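Local structure of glucuronoarabinoxylan endo-1,4-beta-xylanase (Clostridium papyrosolvens, 4FMV) at residues T28-D31 and Y32-N35; Y127-N131 and G132-Y136; Y264-I267 and T268-N271. The protein probably hydrolyses internal beta-1,4 linkages of xylan through its family 30 glycoside hydrolase module, the part of a longer secreted protein described here. All blocks are in the same frame, centred on the assembly; numbering follows the deposited sequence.

Contact 1 of 3, residues T28-D31 and Y32-N35; sequences TISD and YVMN
Ile29 reaches over the start of the helix with its CG2 branch, which lies 3.7 Å from Val33 CB and equally close to Met34 CG. With chi1 at -61° this methyl points directly away from the backbone N, into the angle between the two helix residues. Met34 bends at both chi2 and chi3, bringing SD as well as CG against the same branch, and the isoleucine crosses it at about a right angle. Ser30 follows as the N-cap: its OG accepts from Val33 N over 3.1 Å at an N-H...O angle of 163°, occupying one of the first-turn amides that have no carbonyl four residues back within the helix. The Ile29-Met34 contact, spanning the serine cap, is a hydrophobic staple; cap and staple together open helix 31-40, which follows the first strand of the (beta/alpha)8 barrel. Ser30 O then takes Met34 N at 3.2 Å as helical bonding begins. Asp31 stands on the exposed side, and its O accepts from Asn35 N at 2.7 Å. Its carboxylate OD1 accepts a hydrogen bond from a water 2.7 Å away; this water also approaches Asn35 OD1, but so closely that the second bond is doubtful. Lys79 adds a weak bond to Asn35 OD1.

Contact 2 of 3, residues Y127-N131 and G132-Y136; sequences YMKDN and GVDLY
Met128 faces both Val133 and Leu135 on the buried side of this helix end. Its CB stands 4.3 Å from Val133 CB, and its CG lies 4.0 Å from Leu135 CG, two residues farther along the chain. A bend at chi2 (-71°) then turns the sulfur end of Met128 away from the returning chain, and the side chain also meets Leu70 of helix 67-78. Leu135 is packed further by Val83 of strand 82-86 and by Tyr124 and Val125 of its own helix, which makes this the dense half of the contact. The solvent side is held far more lightly. Lys129 runs out nearly straight until a bend at its last torsion, and NZ ends 3.8 Å from Asp134 OD1, a long salt bridge. A water makes a shorter link, donating to Asp134 OD1 at 2.7 Å and to Lys129 O. Asn131 folds back on the helix: its ND2 donates to Tyr127 O across 2.9 Å, almost straight at 172°, with the acceptor in the amide plane. The Asn131 backbone N reaches that oxygen from the other face of its carbonyl, so two bonds grip it. The chain then reverses at Gly132, which takes a positive phi of 97°. Val133 N donates to Met128 O at 2.8 Å and Gly132 N to Lys129 O at 3.2 Å, each donor standing above the carbonyl plane. These paired bonds, with glycine as the C-prime residue and an apolar contact beyond it, are a Schellman motif. It ends helix 114-130 and directs the chain into strand 137-139 of the (beta/alpha)8 barrel.

Contact 3 of 3, residues Y264-I267 and T268-N271; sequences YWWI and TWPN
Trp266 carries Trp269 flat over one face of its indole, while Trp265 NE1 stands 3.2 Å above the plane of the opposite face, offset toward the rim. The Trp266-Trp269 pair is a face-to-face stack: the six-membered ring of Trp266 and the five-membered ring of Trp269 have centroids 3.5 Å apart and planes only 8° from parallel. Trp269 CD1 presses closest, 3.3 Å from Trp266 CG, and Trp269 CB adds a CH-pi contact over the five-membered ring of Trp266. A chi1 of 59°, with CG between the backbone N and the carbonyl carbon, swings the Trp266 indole toward the part of the chain that comes back round. At its edge, Trp266 NE1 donates to Asn271 OD1 over 2.9 Å. The oxygen sits near the ring plane, but the amide is turned steeply, its plane 76° from the indole, and the N-H arrives above the carbonyl plane. This bond and the stack together fix the rotation of Trp266. The Tyr264 ring is also met at its edge, by the backbone of Asn271: OH donates to Asn271 O at 2.7 Å, and the same hydroxyl is bonded to Phe235 N. Asn271 is thus tied through both its side chain and its main chain to the end of the strand. The turn itself is tight, with a weak bond of 3.0 Å from Trp269 N to Ile267 O that is consistent with an inverse gamma turn at Thr268. This aromatic cluster, built from the C-terminal end of the eighth barrel strand and the loop that leaves it, belongs to the face on which (beta/alpha)8 glycoside hydrolases carry their active sites.

Overall arrangement
Contacts 1 and 3 are neighbours because the first and eighth strands of the barrel lie side by side: the centres of the two contacts are about 13 Å apart, and Ile267 joins them. Ile267 CD1 packs 3.8 Å from Ile29 CD1, while Ile267 CG2 meets Val33 CG1, placing the helix start against the loop that follows the last strand. Both lie at or just beyond the C-terminal ends of their strands, the side where barrel enzymes of this kind hold substrate. Contact 2 belongs to the other end, where a helix returns to the start of the fourth strand. Its centre is about 19 Å from that of contact 1 and about 24 Å from that of contact 3, and it touches neither.

Contact 1 of 3, residues T28-D31 and Y32-N35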
ATOM      1  N   THR A  28      10.904  14.669  10.233  1.00 12.41           N
ATOM      2  CA  THR A  28      11.699  14.688   9.018  1.00 13.94           C
ATOM      3  C   THR A  28      12.613  13.475   9.007  1.00 15.99           C
ATOM      4  O   THR A  28      13.555  13.388   9.806  1.00 13.16           O
ATOM      5  CB  THR A  28      12.523  15.974   8.960  1.00 14.59           C
ATOM      6  OG1 THR A  28      11.626  17.082   9.080  1.00 14.42           O
ATOM      7  CG2 THR A  28      13.326  16.089   7.639  1.00 13.01           C
ATOM      8  N   ILE A  29      12.341  12.543   8.087  1.00 15.23           N
ATOM      9  CA  ILE A  29      13.117  11.311   8.005  1.00 12.26           C
ATOM     10  C   ILE A  29      14.489  11.597   7.345  1.00 12.86           C
ATOM     11  O   ILE A  29      14.585  12.448   6.442  1.00 11.46           O
ATOM     12  CB  ILE A  29      12.340  10.233   7.250  1.00 10.09           C
ATOM     13  CG1 ILE A  29      11.017   9.925   7.991  1.00 10.17           C
ATOM     14  CG2 ILE A  29      13.169   9.001   7.097  1.00 10.45           C
ATOM     15  CD1 ILE A  29      10.170   8.747   7.404  1.00  6.94           C
ATOM     16  N   SER A  30      15.540  10.917   7.818  1.00  9.24           N
ATOM     17  CA  SER A  30      16.896  11.167   7.306  1.00 13.90           C
ATOM     18  C   SER A  30      17.080  10.696   5.860  1.00 13.31           C
ATOM     19  O   SER A  30      16.356   9.816   5.379  1.00  8.77           O
ATOM     20  CB  SER A  30      17.932  10.479   8.190  1.00 15.30           C
ATOM     21  OG  SER A  30      17.832   9.063   8.076  1.00 14.77           O
ATOM     22  N   ASP A  31      18.053  11.265   5.160  1.00 11.52           N
ATOM     23  CA  ASP A  31      18.406  10.719   3.860  1.00 14.11           C
ATOM     24  C   ASP A  31      18.775   9.251   4.010  1.00 12.97           C
ATOM     25  O   ASP A  31      18.438   8.441   3.161  1.00 14.11           O
ATOM     26  CB  ASP A  31      19.586  11.466   3.229  1.00 20.31           C
ATOM     27  CG  ASP A  31      19.145  12.593   2.311  1.00 23.76           C
ATOM     28  OD1 ASP A  31      18.173  12.415   1.540  1.00 21.55           O
ATOM     29  OD2 ASP A  31      19.772  13.662   2.374  1.00 24.69           O
ATOM     30  N   TYR A  32      19.483   8.907   5.086  1.00 10.77           N
ATOM     31  CA  TYR A  32      19.940   7.530   5.273  1.00 12.78           C
ATOM     32  C   TYR A  32      18.763   6.539   5.194  1.00 13.25           C
ATOM     33  O   TYR A  32      18.797   5.519   4.480  1.00 10.82           O
ATOM     34  CB  TYR A  32      20.626   7.405   6.642  1.00 14.62           C
ATOM     35  CG  TYR A  32      21.309   6.080   6.908  1.00 17.72           C
ATOM     36  CD1 TYR A  32      21.592   5.190   5.875  1.00 16.34           C
ATOM     37  CD2 TYR A  32      21.689   5.724   8.203  1.00 16.04           C
ATOM     38  CE1 TYR A  32      22.243   3.988   6.120  1.00 16.04           C
ATOM     39  CE2 TYR A  32      22.325   4.526   8.456  1.00 15.84           C
ATOM     40  CZ  TYR A  32      22.603   3.661   7.411  1.00 16.86           C
ATOM     41  OH  TYR A  32      23.241   2.470   7.680  1.00 16.34           O
ATOM     42  N   VAL A  33      17.725   6.822   5.957  1.00 10.26           N
ATOM     43  CA  VAL A  33      16.592   5.899   6.019  1.00  9.79           C
ATOM     44  C   VAL A  33      15.809   5.851   4.701  1.00 12.47           C
ATOM     45  O   VAL A  33      15.444   4.771   4.228  1.00 13.17           O
ATOM     46  CB  VAL A  33      15.683   6.258   7.183  1.00  8.90           C
ATOM     47  CG1 VAL A  33      14.356   5.469   7.099  1.00  7.25           C
ATOM     48  CG2 VAL A  33      16.421   5.971   8.493  1.00  8.74           C
ATOM     49  N   MET A  34      15.566   7.018   4.102  1.00 13.33           N
ATOM     50  CA  MET A  34      14.902   7.098   2.792  1.00 11.81           C
ATOM     51  C   MET A  34      15.725   6.431   1.683  1.00 11.65           C
ATOM     52  O   MET A  34      15.163   5.778   0.789  1.00 12.01           O
ATOM     53  CB  MET A  34      14.574   8.554   2.430  1.00  9.89           C
ATOM     54  CG  MET A  34      13.596   9.197   3.415  1.00  8.72           C
ATOM     55  SD  MET A  34      12.029   8.263   3.602  1.00 13.57           S
ATOM     56  CE  MET A  34      11.196   8.762   2.087  1.00  8.63           C
ATOM     57  N   ASN A  35      17.052   6.569   1.752  1.00 10.89           N
ATOM     58  CA  ASN A  35      17.941   5.916   0.772  1.00 14.02           C
ATOM     59  C   ASN A  35      17.920   4.409   0.913  1.00 12.57           C
ATOM     60  O   ASN A  35      17.969   3.680  -0.082  1.00 13.04           O
ATOM     61  CB  ASN A  35      19.390   6.438   0.867  1.00 15.48           C
ATOM     62  CG  ASN A  35      19.527   7.881   0.405  1.00 16.63           C
ATOM     63  OD1 ASN A  35      18.636   8.422  -0.258  1.00 18.16           O
ATOM     64  ND2 ASN A  35      20.655   8.518   0.758  1.00 16.18           N
TER
HETATM   65  O   HOH W   1      17.005  10.164   0.539  1.00 15.25           O

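Contact 2 of 3, residues Y127-N131 and G132-Y136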
ATOM      1  N   TYR A 127       0.263  23.333  -1.830  1.00 12.13           N
ATOM      2  CA  TYR A 127       1.556  23.476  -1.148  1.00 10.59           C
ATOM      3  C   TYR A 127       2.578  22.470  -1.684  1.00 13.15           C
ATOM      4  O   TYR A 127       3.731  22.811  -1.979  1.00 16.11           O
ATOM      5  CB  TYR A 127       1.372  23.263   0.356  1.00 10.65           C
ATOM      6  CG  TYR A 127       2.657  23.163   1.134  1.00 12.59           C
ATOM      7  CD1 TYR A 127       3.537  24.245   1.204  1.00 16.08           C
ATOM      8  CD2 TYR A 127       2.997  21.995   1.823  1.00 12.37           C
ATOM      9  CE1 TYR A 127       4.720  24.172   1.936  1.00 15.36           C
ATOM     10  CE2 TYR A 127       4.187  21.916   2.558  1.00 11.98           C
ATOM     11  CZ  TYR A 127       5.038  23.008   2.608  1.00 13.47           C
ATOM     12  OH  TYR A 127       6.221  22.941   3.319  1.00 13.14           O
ATOM     13  N   MET A 128       2.162  21.215  -1.809  1.00 10.64           N
ATOM     14  CA  MET A 128       3.048  20.215  -2.382  1.00 12.14           C
ATOM     15  C   MET A 128       3.438  20.575  -3.826  1.00 14.35           C
ATOM     16  O   MET A 128       4.627  20.510  -4.212  1.00 14.26           O
ATOM     17  CB  MET A 128       2.399  18.833  -2.316  1.00  8.20           C
ATOM     18  CG  MET A 128       2.265  18.310  -0.905  1.00  7.07           C
ATOM     19  SD  MET A 128       3.861  17.849  -0.215  1.00 15.63           S
ATOM     20  CE  MET A 128       3.482  17.862   1.537  1.00 10.52           C
ATOM     21  N   LYS A 129       2.439  20.946  -4.625  1.00 12.57           N
ATOM     22  CA  LYS A 129       2.704  21.316  -6.021  1.00 15.90           C
ATOM     23  C   LYS A 129       3.666  22.500  -6.173  1.00 16.11           C
ATOM     24  O   LYS A 129       4.547  22.501  -7.041  1.00 16.50           O
ATOM     25  CB  LYS A 129       1.404  21.639  -6.743  1.00 18.14           C
ATOM     26  CG  LYS A 129       1.601  22.070  -8.195  1.00 22.96           C
ATOM     27  CD  LYS A 129       0.264  22.229  -8.905  1.00 27.46           C
ATOM     28  CE  LYS A 129       0.456  22.584 -10.380  1.00 30.74           C
ATOM     29  NZ  LYS A 129       1.266  21.548 -11.088  1.00 31.78           N
ATOM     30  N   ASP A 130       3.484  23.523  -5.345  1.00 16.32           N
ATOM     31  CA  ASP A 130       4.298  24.734  -5.435  1.00 16.45           C
ATOM     32  C   ASP A 130       5.741  24.429  -5.031  1.00 16.82           C
ATOM     33  O   ASP A 130       6.683  25.160  -5.360  1.00 16.78           O
ATOM     34  CB  ASP A 130       3.729  25.821  -4.515  1.00 14.72           C
ATOM     35  CG  ASP A 130       2.434  26.412  -5.028  1.00 16.65           C
ATOM     36  OD1 ASP A 130       2.083  26.165  -6.205  1.00 18.17           O
ATOM     37  OD2 ASP A 130       1.768  27.144  -4.260  1.00 16.22           O
ATOM     38  N   ASN A 131       5.884  23.383  -4.237  1.00 16.85           N
ATOM     39  CA  ASN A 131       7.181  22.900  -3.768  1.00 15.37           C
ATOM     40  C   ASN A 131       7.793  21.752  -4.550  1.00 16.92           C
ATOM     41  O   ASN A 131       8.725  21.120  -4.081  1.00 16.23           O
ATOM     42  CB  ASN A 131       7.191  22.699  -2.257  1.00 12.30           C
ATOM     43  CG  ASN A 131       7.150  24.020  -1.522  1.00 14.84           C
ATOM     44  OD1 ASN A 131       8.188  24.643  -1.290  1.00 21.68           O
ATOM     45  ND2 ASN A 131       5.952  24.484  -1.199  1.00 11.42           N
ATOM     46  N   GLY A 132       7.181  21.399  -5.678  1.00 18.13           N
ATOM     47  CA  GLY A 132       7.791  20.462  -6.602  1.00 16.35           C
ATOM     48  C   GLY A 132       7.341  19.019  -6.473  1.00 17.61           C
ATOM     49  O   GLY A 132       7.879  18.138  -7.145  1.00 19.43           O
ATOM     50  N   VAL A 133       6.363  18.757  -5.615  1.00 15.63           N
ATOM     51  CA  VAL A 133       5.845  17.401  -5.473  1.00 14.19           C
ATOM     52  C   VAL A 133       4.421  17.370  -6.029  1.00 14.80           C
ATOM     53  O   VAL A 133       3.534  18.075  -5.524  1.00 18.13           O
ATOM     54  CB  VAL A 133       5.863  16.955  -3.980  1.00 10.27           C
ATOM     55  CG1 VAL A 133       5.107  15.627  -3.768  1.00  8.96           C
ATOM     56  CG2 VAL A 133       7.296  16.871  -3.476  1.00 14.74           C
ATOM     57  N   ASP A 134       4.176  16.579  -7.066  1.00  9.93           N
ATOM     58  CA  ASP A 134       2.805  16.474  -7.533  1.00 13.05           C
ATOM     59  C   ASP A 134       2.201  15.266  -6.823  1.00 15.66           C
ATOM     60  O   ASP A 134       2.519  14.103  -7.146  1.00 15.38           O
ATOM     61  CB  ASP A 134       2.768  16.298  -9.061  1.00 19.53           C
ATOM     62  CG  ASP A 134       3.204  17.570  -9.824  1.00 26.90           C
ATOM     63  OD1 ASP A 134       3.046  18.685  -9.277  1.00 30.28           O
ATOM     64  OD2 ASP A 134       3.694  17.455 -10.977  1.00 28.36           O
ATOM     65  N   LEU A 135       1.306  15.532  -5.873  1.00 15.20           N
ATOM     66  CA  LEU A 135       0.704  14.452  -5.092  1.00 14.57           C
ATOM     67  C   LEU A 135      -0.054  13.517  -6.008  1.00 13.51           C
ATOM     68  O   LEU A 135      -0.848  13.978  -6.831  1.00 12.59           O
ATOM     69  CB  LEU A 135      -0.298  14.994  -4.087  1.00 12.19           C
ATOM     70  CG  LEU A 135       0.124  15.400  -2.692  1.00 14.74           C
ATOM     71  CD1 LEU A 135      -1.168  15.592  -1.870  1.00  9.84           C
ATOM     72  CD2 LEU A 135       1.063  14.372  -2.065  1.00 11.09           C
ATOM     73  N   TYR A 136       0.147  12.214  -5.837  1.00 11.23           N
ATOM     74  CA  TYR A 136      -0.568  11.244  -6.662  1.00 10.63           C
ATOM     75  C   TYR A 136      -2.054  11.218  -6.320  1.00  9.78           C
ATOM     76  O   TYR A 136      -2.896  11.163  -7.206  1.00  9.75           O
ATOM     77  CB  TYR A 136       0.037   9.831  -6.523  1.00 12.70           C
ATOM     78  CG  TYR A 136      -0.480   8.870  -7.567  1.00 11.93           C
ATOM     79  CD1 TYR A 136       0.145   8.763  -8.796  1.00 10.91           C
ATOM     80  CD2 TYR A 136      -1.621   8.105  -7.338  1.00 10.49           C
ATOM     81  CE1 TYR A 136      -0.328   7.906  -9.773  1.00 14.65           C
ATOM     82  CE2 TYR A 136      -2.105   7.251  -8.307  1.00 10.74           C
ATOM     83  CZ  TYR A 136      -1.450   7.155  -9.515  1.00 13.83           C
ATOM     84  OH  TYR A 136      -1.924   6.315 -10.475  1.00 15.48           O
TER
HETATM   85  O   HOH W   2       5.121  20.428  -9.032  1.00 19.00           O

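Contact 3 of 3, residues Y264-I267 and T268-N271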
ATOM      1  N   TYR A 264       2.729  -0.291   3.713  1.00  6.22           N
ATOM      2  CA  TYR A 264       2.956  -0.495   5.134  1.00 10.34           C
ATOM      3  C   TYR A 264       2.627   0.785   5.926  1.00  9.16           C
ATOM      4  O   TYR A 264       2.544   1.880   5.382  1.00  8.93           O
ATOM      5  CB  TYR A 264       4.426  -0.943   5.381  1.00  8.14           C
ATOM      6  CG  TYR A 264       4.693  -1.590   6.733  1.00  9.23           C
ATOM      7  CD1 TYR A 264       4.552  -2.963   6.909  1.00  9.42           C
ATOM      8  CD2 TYR A 264       5.106  -0.826   7.833  1.00  7.69           C
ATOM      9  CE1 TYR A 264       4.800  -3.561   8.140  1.00 11.23           C
ATOM     10  CE2 TYR A 264       5.343  -1.417   9.084  1.00  7.54           C
ATOM     11  CZ  TYR A 264       5.192  -2.784   9.221  1.00 12.06           C
ATOM     12  OH  TYR A 264       5.401  -3.383  10.442  1.00 11.44           O
ATOM     13  N   TRP A 265       2.455   0.621   7.222  1.00  7.58           N
ATOM     14  CA  TRP A 265       2.295   1.720   8.162  1.00  8.39           C
ATOM     15  C   TRP A 265       3.665   2.428   8.370  1.00 11.48           C
ATOM     16  O   TRP A 265       4.519   2.415   7.471  1.00 12.44           O
ATOM     17  CB  TRP A 265       1.638   1.208   9.454  1.00  7.06           C
ATOM     18  CG  TRP A 265       1.372   2.212  10.538  1.00  9.90           C
ATOM     19  CD1 TRP A 265       1.459   1.985  11.885  1.00 10.73           C
ATOM     20  CD2 TRP A 265       0.966   3.589  10.393  1.00 11.60           C
ATOM     21  NE1 TRP A 265       1.145   3.129  12.582  1.00 10.72           N
ATOM     22  CE2 TRP A 265       0.842   4.127  11.692  1.00 12.29           C
ATOM     23  CE3 TRP A 265       0.707   4.416   9.299  1.00 11.69           C
ATOM     24  CZ2 TRP A 265       0.470   5.454  11.922  1.00 13.26           C
ATOM     25  CZ3 TRP A 265       0.334   5.738   9.531  1.00  9.79           C
ATOM     26  CH2 TRP A 265       0.221   6.241  10.832  1.00  9.09           C
ATOM     27  N   TRP A 266       3.783   3.220   9.429  1.00  8.21           N
ATOM     28  CA  TRP A 266       4.875   4.169   9.582  1.00  6.35           C
ATOM     29  C   TRP A 266       6.300   3.610   9.686  1.00 11.24           C
ATOM     30  O   TRP A 266       6.529   2.446  10.058  1.00  9.68           O
ATOM     31  CB  TRP A 266       4.573   5.137  10.745  1.00  7.35           C
ATOM     32  CG  TRP A 266       4.357   4.492  12.089  1.00 10.75           C
ATOM     33  CD1 TRP A 266       4.593   3.180  12.443  1.00 12.66           C
ATOM     34  CD2 TRP A 266       3.839   5.134  13.265  1.00 13.96           C
ATOM     35  NE1 TRP A 266       4.263   2.979  13.769  1.00 12.79           N
ATOM     36  CE2 TRP A 266       3.795   4.160  14.292  1.00 14.37           C
ATOM     37  CE3 TRP A 266       3.411   6.436  13.545  1.00 15.90           C
ATOM     38  CZ2 TRP A 266       3.348   4.455  15.577  1.00 14.53           C
ATOM     39  CZ3 TRP A 266       2.958   6.730  14.824  1.00 17.32           C
ATOM     40  CH2 TRP A 266       2.937   5.743  15.827  1.00 17.35           C
ATOM     41  N   ILE A 267       7.270   4.461   9.337  1.00 10.59           N
ATOM     42  CA  ILE A 267       8.630   3.994   9.131  1.00 10.03           C
ATOM     43  C   ILE A 267       9.492   3.933  10.387  1.00 11.65           C
ATOM     44  O   ILE A 267       9.913   2.835  10.771  1.00 13.26           O
ATOM     45  CB  ILE A 267       9.381   4.764   8.019  1.00 11.18           C
ATOM     46  CG1 ILE A 267       8.737   4.493   6.651  1.00  8.14           C
ATOM     47  CG2 ILE A 267      10.836   4.337   8.001  1.00  6.66           C
ATOM     48  CD1 ILE A 267       9.002   5.607   5.613  1.00  6.54           C
ATOM     49  N   THR A 268       9.783   5.045  11.058  1.00 10.12           N
ATOM     50  CA  THR A 268      10.791   4.822  12.088  1.00  9.88           C
ATOM     51  C   THR A 268      10.108   4.706  13.439  1.00  8.85           C
ATOM     52  O   THR A 268      10.199   5.590  14.285  1.00 10.29           O
ATOM     53  CB  THR A 268      11.681   6.092  12.108  1.00 15.95           C
ATOM     54  OG1 THR A 268      10.837   7.259  12.080  1.00 10.95           O
ATOM     55  CG2 THR A 268      12.567   6.143  10.845  1.00 12.52           C
ATOM     56  N   TRP A 269       9.716   3.471  13.710  1.00 10.25           N
ATOM     57  CA  TRP A 269       8.970   3.068  14.901  1.00 12.82           C
ATOM     58  C   TRP A 269       9.271   1.592  15.119  1.00 13.73           C
ATOM     59  O   TRP A 269       9.558   0.905  14.148  1.00 17.29           O
ATOM     60  CB  TRP A 269       7.480   3.304  14.678  1.00 11.54           C
ATOM     61  CG  TRP A 269       7.127   4.764  14.642  1.00 15.22           C
ATOM     62  CD1 TRP A 269       7.071   5.581  13.545  1.00 16.47           C
ATOM     63  CD2 TRP A 269       6.777   5.577  15.766  1.00 17.88           C
ATOM     64  NE1 TRP A 269       6.716   6.859  13.921  1.00 18.19           N
ATOM     65  CE2 TRP A 269       6.514   6.879  15.276  1.00 18.93           C
ATOM     66  CE3 TRP A 269       6.654   5.331  17.139  1.00 19.97           C
ATOM     67  CZ2 TRP A 269       6.146   7.926  16.112  1.00 19.90           C
ATOM     68  CZ3 TRP A 269       6.289   6.379  17.969  1.00 22.83           C
ATOM     69  CH2 TRP A 269       6.038   7.657  17.453  1.00 22.19           C
ATOM     70  N   PRO A 270       9.153   1.088  16.354  1.00 14.26           N
ATOM     71  CA  PRO A 270       9.367  -0.341  16.633  1.00 15.86           C
ATOM     72  C   PRO A 270       8.434  -1.294  15.869  1.00 16.49           C
ATOM     73  O   PRO A 270       8.877  -2.377  15.472  1.00 14.42           O
ATOM     74  CB  PRO A 270       9.082  -0.442  18.131  1.00 18.29           C
ATOM     75  CG  PRO A 270       9.448   0.929  18.670  1.00 19.39           C
ATOM     76  CD  PRO A 270       9.020   1.886  17.593  1.00 17.71           C
ATOM     77  N   ASN A 271       7.171  -0.916  15.673  1.00 13.81           N
ATOM     78  CA  ASN A 271       6.267  -1.735  14.853  1.00 13.43           C
ATOM     79  C   ASN A 271       6.363  -1.287  13.399  1.00 12.08           C
ATOM     80  O   ASN A 271       5.587  -1.727  12.542  1.00 11.09           O
ATOM     81  CB  ASN A 271       4.821  -1.699  15.358  1.00 12.87           C
ATOM     82  CG  ASN A 271       4.238  -0.305  15.379  1.00 14.77           C
ATOM     83  OD1 ASN A 271       4.969   0.682  15.429  1.00 14.09           O
ATOM     84  ND2 ASN A 271       2.908  -0.213  15.349  1.00 17.40           N
TER